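Side-chain contacts in alcohol oxidase (Myceliophthora thermophila, PDB 6F74), which is an FAD-dependent flavoprotein oxidase of the VAO type that probably oxidises alcohol groups with molecular oxygen: residues 318-323 and 328-333; 430-435 and 513-518. One frame throughout, in Å; residues are numbered along the deposited sequence.

Both contacts are largely buried, yet they share no element and touch nowhere: their centres are 28 Å apart. Interaction 1 lies far out, about 31 Å from the centre of the chain, where helix 328-346 packs on the end of strand 311-320 of the seven-stranded antiparallel sheet, next to one border of it, and the contact is wholly hydrocarbon. Interaction 2 sits closer in, about 17 Å from the chain centre, where helix 512-533 meets the loop leading into strand 435-440 at the other border of that sheet. There an isoleucine-valine contact is joined by an arginine, next to a glycan, that takes a threonine methyl on a face of its guanidinium.

Interaction 1 (318-323 and 328-333); sequences IAPRNE and KDLLDA
Ile318 and Leu330 meet through one methyl each, CG2 of the strand residue lying 3.9 Å from CD1 of the helix residue, with the two side chains crossing at a slant. Ile318 leads with its short branch: CG2 is anti to the backbone N, while chi1 of -51° sets CG1 beside that N and turns it away from Leu330. Leu330 answers with a fork. With its CG anti to the backbone N (chi1 176°), the leucine reaches the strand and divides its methyls between two partners. CD1 takes Ile318, coming within 4.1 Å of the carbonyl O of Ile318 as well, and CD2 turns to the ring of Pro320, whose CD is 4.3 Å away. Between these segments Leu330 thus carries the contact, laid over the end of the strand across residues 318 and 320. Leu403 of the border strand 403-412 extends this layer, touching Ile318, Asp329 and Ala333.

The setting is a beta-alpha-beta crossover: strand 311-320 runs into helix 328-346, which returns the chain to strand 349-356, with strand 370-378 between the two in the sheet. The Lys328-Asp332 pair lies on another flank of the helix. Lys328 NZ forms a salt bridge with Asp332 OD2 at 2.8 Å, one turn along, although the hydrogen bond within it is weak. Arg452 of helix 448-458 pairs with Asp332 OD1 and also donates to Lys328 O, which ties the two helices together and probably explains how these two acceptors tolerate each other at 3.0 Å.

Between the two segments there is no hydrogen bond, so the hold rests on dispersion contact and on the burial of methyls and a proline ring, without the directional demand of a polar pair.

Interaction 2 (430-435 and 513-518); sequences GSTSII and EIRDYV
The guanidinium group of Arg515 carries the methyl of Thr432 over one of its faces: CG2 is displaced toward the NH1-NH2 side, 3.7 Å from NH2 and 3.9 Å from NH1. CD1 of Ile434 approaches the same group obliquely, 4.3 Å from NE. The contact belongs to the alpha+beta part of this VAO-type fold, with its seven-stranded antiparallel sheet. Helix 512-533 follows strand 498-503 of that sheet and packs against the loop that enters border strand 435-440, the strand paired with 498-503.

Thr432 and Arg515 reach toward each other from opposite directions. The arginine, its CG anti to the backbone N (chi1 174°), is extended from CG to NE, and this length carries the flat end from the helix to the loop. The polar group does not bond to Thr432, which offers it a methyl instead of its hydroxyl. NH1 donates to the carbonyl O of Tyr102, whose ring also makes a cation-pi interaction with the arginine, while Thr432 OG1 is hydrogen-bonded to Pro101 O. Neighbouring residues 101 and 102 thus hold both side chains of the contact, consistent with a guanidinium fixed in its rotation. An N-acetylglucosamine of a protein-linked glycan also touches Arg515.

Beyond the guanidinium the contact is apolar. Ile434 and Val518 cross at about a right angle, both buried, and no hydrogen bond links the loop segment to the helix segment. The long branch of the isoleucine makes the Val518 contact: chi1 of -46° and chi2 of -176° stretch CG1 and CD1 toward the helix, where CD1 comes to rest 3.9 Å from Val518 CG1.

Interaction 1 (318-323 and 328-333)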
ATOM      1  N   ILE A 318       6.796   3.847 -25.559  1.00 21.64           N
ATOM      2  CA  ILE A 318       6.190   4.756 -26.527  1.00 21.92           C
ATOM      3  C   ILE A 318       6.721   6.149 -26.238  1.00 22.08           C
ATOM      4  O   ILE A 318       6.613   6.614 -25.102  1.00 21.85           O
ATOM      5  CB  ILE A 318       4.649   4.830 -26.377  1.00 21.79           C
ATOM      6  CG1 ILE A 318       4.025   3.438 -26.362  1.00 21.63           C
ATOM      7  CG2 ILE A 318       4.063   5.718 -27.456  1.00 22.17           C
ATOM      8  CD1 ILE A 318       2.556   3.400 -26.048  1.00 21.54           C
ATOM      9  N   ALA A 319       7.226   6.814 -27.265  1.00 22.51           N
ATOM     10  CA  ALA A 319       7.680   8.181 -27.138  1.00 22.80           C
ATOM     11  C   ALA A 319       7.284   8.995 -28.345  1.00 23.27           C
ATOM     12  O   ALA A 319       7.178   8.428 -29.434  1.00 23.44           O
ATOM     13  CB  ALA A 319       9.199   8.215 -27.019  1.00 22.99           C
ATOM     14  N   PRO A 320       7.116  10.329 -28.170  1.00 23.56           N
ATOM     15  CA  PRO A 320       6.845  11.221 -29.275  1.00 24.11           C
ATOM     16  C   PRO A 320       7.982  11.285 -30.251  1.00 24.55           C
ATOM     17  O   PRO A 320       9.126  11.273 -29.841  1.00 24.59           O
ATOM     18  CB  PRO A 320       6.684  12.601 -28.615  1.00 24.36           C
ATOM     19  CG  PRO A 320       7.258  12.507 -27.284  1.00 24.00           C
ATOM     20  CD  PRO A 320       7.115  11.048 -26.888  1.00 23.41           C
ATOM     21  N   ARG A 321       7.669  11.308 -31.531  1.00 24.91           N
ATOM     22  CA  ARG A 321       8.645  11.738 -32.527  1.00 25.50           C
ATOM     23  C   ARG A 321       8.839  13.220 -32.405  1.00 26.02           C
ATOM     24  O   ARG A 321       9.914  13.706 -32.653  1.00 26.46           O
ATOM     25  CB  ARG A 321       8.190  11.410 -33.956  1.00 25.79           C
ATOM     26  CG  ARG A 321       8.161   9.927 -34.233  1.00 25.42           C
ATOM     27  CD  ARG A 321       8.101   9.645 -35.725  1.00 25.83           C
ATOM     28  NE  ARG A 321       7.810   8.223 -35.865  1.00 25.47           N
ATOM     29  CZ  ARG A 321       8.708   7.238 -35.955  1.00 25.39           C
ATOM     30  NH1 ARG A 321      10.024   7.491 -35.967  1.00 25.66           N
ATOM     31  NH2 ARG A 321       8.289   5.978 -36.056  1.00 25.12           N
ATOM     32  N   ASN A 322       7.766  13.948 -32.088  1.00 26.05           N
ATOM     33  CA  ASN A 322       7.706  15.420 -32.074  1.00 26.66           C
ATOM     34  C   ASN A 322       7.262  15.845 -30.679  1.00 26.35           C
ATOM     35  O   ASN A 322       6.081  15.870 -30.346  1.00 26.15           O
ATOM     36  CB  ASN A 322       6.708  15.781 -33.161  1.00 27.08           C
ATOM     37  CG  ASN A 322       6.385  17.273 -33.291  1.00 27.81           C
ATOM     38  OD1 ASN A 322       7.273  18.114 -33.418  1.00 28.37           O
ATOM     39  ND2 ASN A 322       5.083  17.581 -33.385  1.00 27.91           N
ATOM     40  N   GLU A 323       8.233  16.121 -29.830  1.00 26.32           N
ATOM     41  CA  GLU A 323       7.949  16.385 -28.454  1.00 25.99           C
ATOM     42  C   GLU A 323       7.498  17.863 -28.324  1.00 26.60           C
ATOM     43  O   GLU A 323       8.138  18.751 -28.863  1.00 27.31           O
ATOM     44  CB  GLU A 323       9.129  16.096 -27.538  1.00 25.75           C
ATOM     45  CG  GLU A 323       8.627  15.764 -26.174  1.00 25.13           C
ATOM     46  CD  GLU A 323       9.684  15.340 -25.168  1.00 24.84           C
ATOM     47  OE1 GLU A 323      10.897  15.258 -25.470  1.00 25.12           O
ATOM     48  OE2 GLU A 323       9.239  15.121 -24.055  1.00 24.38           O
ATOM     49  N   LYS A 328       0.133  16.026 -27.764  1.00 25.43           N
ATOM     50  CA  LYS A 328      -1.177  15.569 -28.213  1.00 25.49           C
ATOM     51  C   LYS A 328      -1.138  14.093 -28.695  1.00 25.02           C
ATOM     52  O   LYS A 328      -1.950  13.304 -28.235  1.00 24.68           O
ATOM     53  CB  LYS A 328      -1.726  16.498 -29.274  1.00 26.31           C
ATOM     54  CG  LYS A 328      -3.173  16.207 -29.614  1.00 26.50           C
ATOM     55  CD  LYS A 328      -3.662  17.043 -30.788  1.00 27.37           C
ATOM     56  CE  LYS A 328      -4.993  16.498 -31.307  1.00 27.55           C
ATOM     57  NZ  LYS A 328      -4.934  15.039 -31.675  1.00 27.00           N
ATOM     58  N   ASP A 329      -0.179  13.750 -29.571  1.00 25.06           N
ATOM     59  CA  ASP A 329      -0.137  12.397 -30.146  1.00 24.73           C
ATOM     60  C   ASP A 329       0.172  11.291 -29.129  1.00 24.03           C
ATOM     61  O   ASP A 329      -0.433  10.232 -29.163  1.00 23.78           O
ATOM     62  CB  ASP A 329       0.906  12.299 -31.273  1.00 24.97           C
ATOM     63  CG  ASP A 329       0.611  13.213 -32.443  1.00 25.71           C
ATOM     64  OD1 ASP A 329      -0.542  13.380 -32.872  1.00 26.01           O
ATOM     65  OD2 ASP A 329       1.585  13.778 -32.931  1.00 26.03           O
ATOM     66  N   LEU A 330       1.120  11.561 -28.235  1.00 23.79           N
ATOM     67  CA  LEU A 330       1.434  10.650 -27.132  1.00 23.18           C
ATOM     68  C   LEU A 330       0.224  10.341 -26.286  1.00 22.93           C
ATOM     69  O   LEU A 330      -0.036   9.187 -25.926  1.00 22.56           O
ATOM     70  CB  LEU A 330       2.541  11.220 -26.222  1.00 23.06           C
ATOM     71  CG  LEU A 330       2.841  10.344 -24.983  1.00 22.48           C
ATOM     72  CD1 LEU A 330       3.325   8.957 -25.423  1.00 22.24           C
ATOM     73  CD2 LEU A 330       3.830  11.002 -24.061  1.00 22.43           C
ATOM     74  N   LEU A 331      -0.498  11.376 -25.932  1.00 23.20           N
ATOM     75  CA  LEU A 331      -1.668  11.220 -25.064  1.00 23.05           C
ATOM     76  C   LEU A 331      -2.826  10.589 -25.810  1.00 23.23           C
ATOM     77  O   LEU A 331      -3.589   9.858 -25.202  1.00 23.00           O
ATOM     78  CB  LEU A 331      -2.068  12.557 -24.419  1.00 23.36           C
ATOM     79  CG  LEU A 331      -1.098  13.239 -23.437  1.00 23.21           C
ATOM     80  CD1 LEU A 331      -1.762  14.333 -22.617  1.00 23.48           C
ATOM     81  CD2 LEU A 331      -0.423  12.281 -22.465  1.00 22.57           C
ATOM     82  N   ASP A 332      -2.954  10.830 -27.119  1.00 23.69           N
ATOM     83  CA  ASP A 332      -3.957  10.123 -27.935  1.00 23.89           C
ATOM     84  C   ASP A 332      -3.726   8.605 -27.808  1.00 23.43           C
ATOM     85  O   ASP A 332      -4.660   7.844 -27.567  1.00 23.37           O
ATOM     86  CB  ASP A 332      -3.885  10.523 -29.430  1.00 24.43           C
ATOM     87  CG  ASP A 332      -4.379  11.974 -29.701  1.00 25.07           C
ATOM     88  OD1 ASP A 332      -4.797  12.687 -28.776  1.00 25.12           O
ATOM     89  OD2 ASP A 332      -4.353  12.395 -30.867  1.00 25.57           O
ATOM     90  N   ALA A 333      -2.469   8.185 -27.971  1.00 23.17           N
ATOM     91  CA  ALA A 333      -2.099   6.776 -27.960  1.00 22.83           C
ATOM     92  C   ALA A 333      -2.278   6.164 -26.576  1.00 22.38           C
ATOM     93  O   ALA A 333      -2.659   5.020 -26.472  1.00 22.25           O
ATOM     94  CB  ALA A 333      -0.665   6.610 -28.433  1.00 22.76           C
TER

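Interaction 2 (430-435 and 513-518)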
ATOM      1  N   GLY A 430      10.973   7.644   0.534  1.00 18.80           N
ATOM      2  CA  GLY A 430      11.317   8.776   1.382  1.00 18.99           C
ATOM      3  C   GLY A 430      10.631  10.109   1.097  1.00 19.08           C
ATOM      4  O   GLY A 430      10.947  11.149   1.754  1.00 19.33           O
ATOM      5  N   SER A 431       9.695  10.113   0.142  1.00 18.95           N
ATOM      6  CA  SER A 431       8.843  11.283  -0.072  1.00 19.06           C
ATOM      7  C   SER A 431       7.406  11.049   0.382  1.00 18.76           C
ATOM      8  O   SER A 431       6.926   9.892   0.434  1.00 18.45           O
ATOM      9  CB  SER A 431       8.844  11.702  -1.538  1.00 19.27           C
ATOM     10  OG  SER A 431      10.111  12.134  -1.901  1.00 19.64           O
ATOM     11  N   THR A 432       6.723  12.144   0.681  1.00 18.91           N
ATOM     12  CA  THR A 432       5.293  12.129   0.969  1.00 18.75           C
ATOM     13  C   THR A 432       4.503  11.703  -0.274  1.00 18.69           C
ATOM     14  O   THR A 432       4.783  12.126  -1.399  1.00 18.90           O
ATOM     15  CB  THR A 432       4.795  13.513   1.472  1.00 19.06           C
ATOM     16  OG1 THR A 432       5.489  13.859   2.665  1.00 19.14           O
ATOM     17  CG2 THR A 432       3.298  13.498   1.802  1.00 18.97           C
ATOM     18  N   SER A 433       3.502  10.859  -0.052  1.00 18.43           N
ATOM     19  CA  SER A 433       2.623  10.392  -1.126  1.00 18.40           C
ATOM     20  C   SER A 433       1.375  11.252  -1.147  1.00 18.61           C
ATOM     21  O   SER A 433       0.733  11.431  -0.103  1.00 18.59           O
ATOM     22  CB  SER A 433       2.232   8.934  -0.901  1.00 18.11           C
ATOM     23  OG  SER A 433       1.602   8.472  -2.072  1.00 18.14           O
ATOM     24  N   ILE A 434       1.095  11.821  -2.310  1.00 18.86           N
ATOM     25  CA  ILE A 434      -0.155  12.557  -2.570  1.00 19.15           C
ATOM     26  C   ILE A 434      -0.671  12.049  -3.905  1.00 19.19           C
ATOM     27  O   ILE A 434      -0.307  12.539  -4.968  1.00 19.42           O
ATOM     28  CB  ILE A 434       0.021  14.098  -2.598  1.00 19.60           C
ATOM     29  CG1 ILE A 434       0.872  14.543  -1.397  1.00 19.58           C
ATOM     30  CG2 ILE A 434      -1.363  14.762  -2.612  1.00 19.94           C
ATOM     31  CD1 ILE A 434       1.025  16.038  -1.258  1.00 20.09           C
ATOM     32  N   ILE A 435      -1.487  10.998  -3.816  1.00 19.00           N
ATOM     33  CA  ILE A 435      -2.030  10.324  -4.977  1.00 19.04           C
ATOM     34  C   ILE A 435      -3.528  10.141  -4.836  1.00 19.20           C
ATOM     35  O   ILE A 435      -4.105  10.278  -3.731  1.00 19.21           O
ATOM     36  CB  ILE A 435      -1.343   8.950  -5.216  1.00 18.72           C
ATOM     37  CG1 ILE A 435      -1.570   8.005  -4.025  1.00 18.46           C
ATOM     38  CG2 ILE A 435       0.151   9.145  -5.476  1.00 18.65           C
ATOM     39  CD1 ILE A 435      -1.102   6.562  -4.214  1.00 18.25           C
ATOM     40  N   GLU A 513       0.751  25.889   2.694  1.00 24.77           N
ATOM     41  CA  GLU A 513       0.089  26.445   1.525  1.00 25.29           C
ATOM     42  C   GLU A 513       0.389  25.637   0.288  1.00 24.87           C
ATOM     43  O   GLU A 513      -0.497  25.370  -0.502  1.00 24.86           O
ATOM     44  CB  GLU A 513       0.510  27.917   1.308  1.00 26.31           C
ATOM     45  CG  GLU A 513       0.044  28.811   2.417  1.00 26.87           C
ATOM     46  CD  GLU A 513       0.851  28.799   3.718  1.00 26.68           C
ATOM     47  OE1 GLU A 513       1.780  27.954   4.037  1.00 26.01           O
ATOM     48  OE2 GLU A 513       0.490  29.733   4.461  1.00 27.32           O
ATOM     49  N   ILE A 514       1.648  25.246   0.134  1.00 24.59           N
ATOM     50  CA  ILE A 514       2.083  24.468  -1.022  1.00 24.22           C
ATOM     51  C   ILE A 514       1.457  23.079  -0.976  1.00 23.40           C
ATOM     52  O   ILE A 514       0.984  22.591  -2.000  1.00 23.26           O
ATOM     53  CB  ILE A 514       3.629  24.431  -1.158  1.00 24.23           C
ATOM     54  CG1 ILE A 514       4.063  24.250  -2.619  1.00 24.32           C
ATOM     55  CG2 ILE A 514       4.278  23.386  -0.262  1.00 23.52           C
ATOM     56  CD1 ILE A 514       4.221  22.841  -3.113  1.00 23.54           C
ATOM     57  N   ARG A 515       1.398  22.470   0.200  1.00 22.93           N
ATOM     58  CA  ARG A 515       0.772  21.151   0.334  1.00 22.22           C
ATOM     59  C   ARG A 515      -0.742  21.206   0.041  1.00 22.38           C
ATOM     60  O   ARG A 515      -1.276  20.294  -0.616  1.00 22.04           O
ATOM     61  CB  ARG A 515       1.020  20.547   1.720  1.00 21.78           C
ATOM     62  CG  ARG A 515       0.257  19.247   1.914  1.00 21.17           C
ATOM     63  CD  ARG A 515       0.957  18.310   2.856  1.00 20.65           C
ATOM     64  NE  ARG A 515       0.371  16.976   2.878  1.00 20.13           N
ATOM     65  CZ  ARG A 515       0.874  15.950   3.570  1.00 19.68           C
ATOM     66  NH1 ARG A 515       1.966  16.118   4.316  1.00 19.67           N
ATOM     67  NH2 ARG A 515       0.280  14.750   3.549  1.00 19.30           N
ATOM     68  N   ASP A 516      -1.420  22.256   0.514  1.00 22.96           N
ATOM     69  CA  ASP A 516      -2.861  22.413   0.243  1.00 23.26           C
ATOM     70  C   ASP A 516      -3.133  22.608  -1.254  1.00 23.58           C
ATOM     71  O   ASP A 516      -4.135  22.101  -1.772  1.00 23.52           O
ATOM     72  CB  ASP A 516      -3.473  23.606   0.992  1.00 23.96           C
ATOM     73  CG  ASP A 516      -3.405  23.477   2.491  1.00 23.72           C
ATOM     74  OD1 ASP A 516      -3.281  22.343   3.061  1.00 23.01           O
ATOM     75  OD2 ASP A 516      -3.472  24.541   3.117  1.00 24.31           O
ATOM     76  N   TYR A 517      -2.253  23.351  -1.933  1.00 23.97           N
ATOM     77  CA  TYR A 517      -2.339  23.516  -3.397  1.00 24.27           C
ATOM     78  C   TYR A 517      -2.182  22.162  -4.095  1.00 23.56           C
ATOM     79  O   TYR A 517      -2.971  21.803  -4.953  1.00 23.59           O
ATOM     80  CB  TYR A 517      -1.299  24.541  -3.941  1.00 24.85           C
ATOM     81  CG  TYR A 517      -1.226  24.491  -5.452  1.00 25.04           C
ATOM     82  CD1 TYR A 517      -2.192  25.106  -6.233  1.00 25.68           C
ATOM     83  CD2 TYR A 517      -0.234  23.765  -6.096  1.00 24.60           C
ATOM     84  CE1 TYR A 517      -2.155  25.041  -7.633  1.00 25.87           C
ATOM     85  CE2 TYR A 517      -0.182  23.663  -7.488  1.00 24.76           C
ATOM     86  CZ  TYR A 517      -1.140  24.306  -8.258  1.00 25.38           C
ATOM     87  OH  TYR A 517      -1.093  24.160  -9.654  1.00 25.54           O
ATOM     88  N   VAL A 518      -1.162  21.406  -3.732  1.00 22.98           N
ATOM     89  CA  VAL A 518      -0.935  20.101  -4.366  1.00 22.36           C
ATOM     90  C   VAL A 518      -2.053  19.118  -4.028  1.00 21.96           C
ATOM     91  O   VAL A 518      -2.518  18.404  -4.909  1.00 21.81           O
ATOM     92  CB  VAL A 518       0.440  19.518  -4.009  1.00 21.92           C
ATOM     93  CG1 VAL A 518       0.596  18.104  -4.570  1.00 21.33           C
ATOM     94  CG2 VAL A 518       1.539  20.405  -4.569  1.00 22.39           C
TER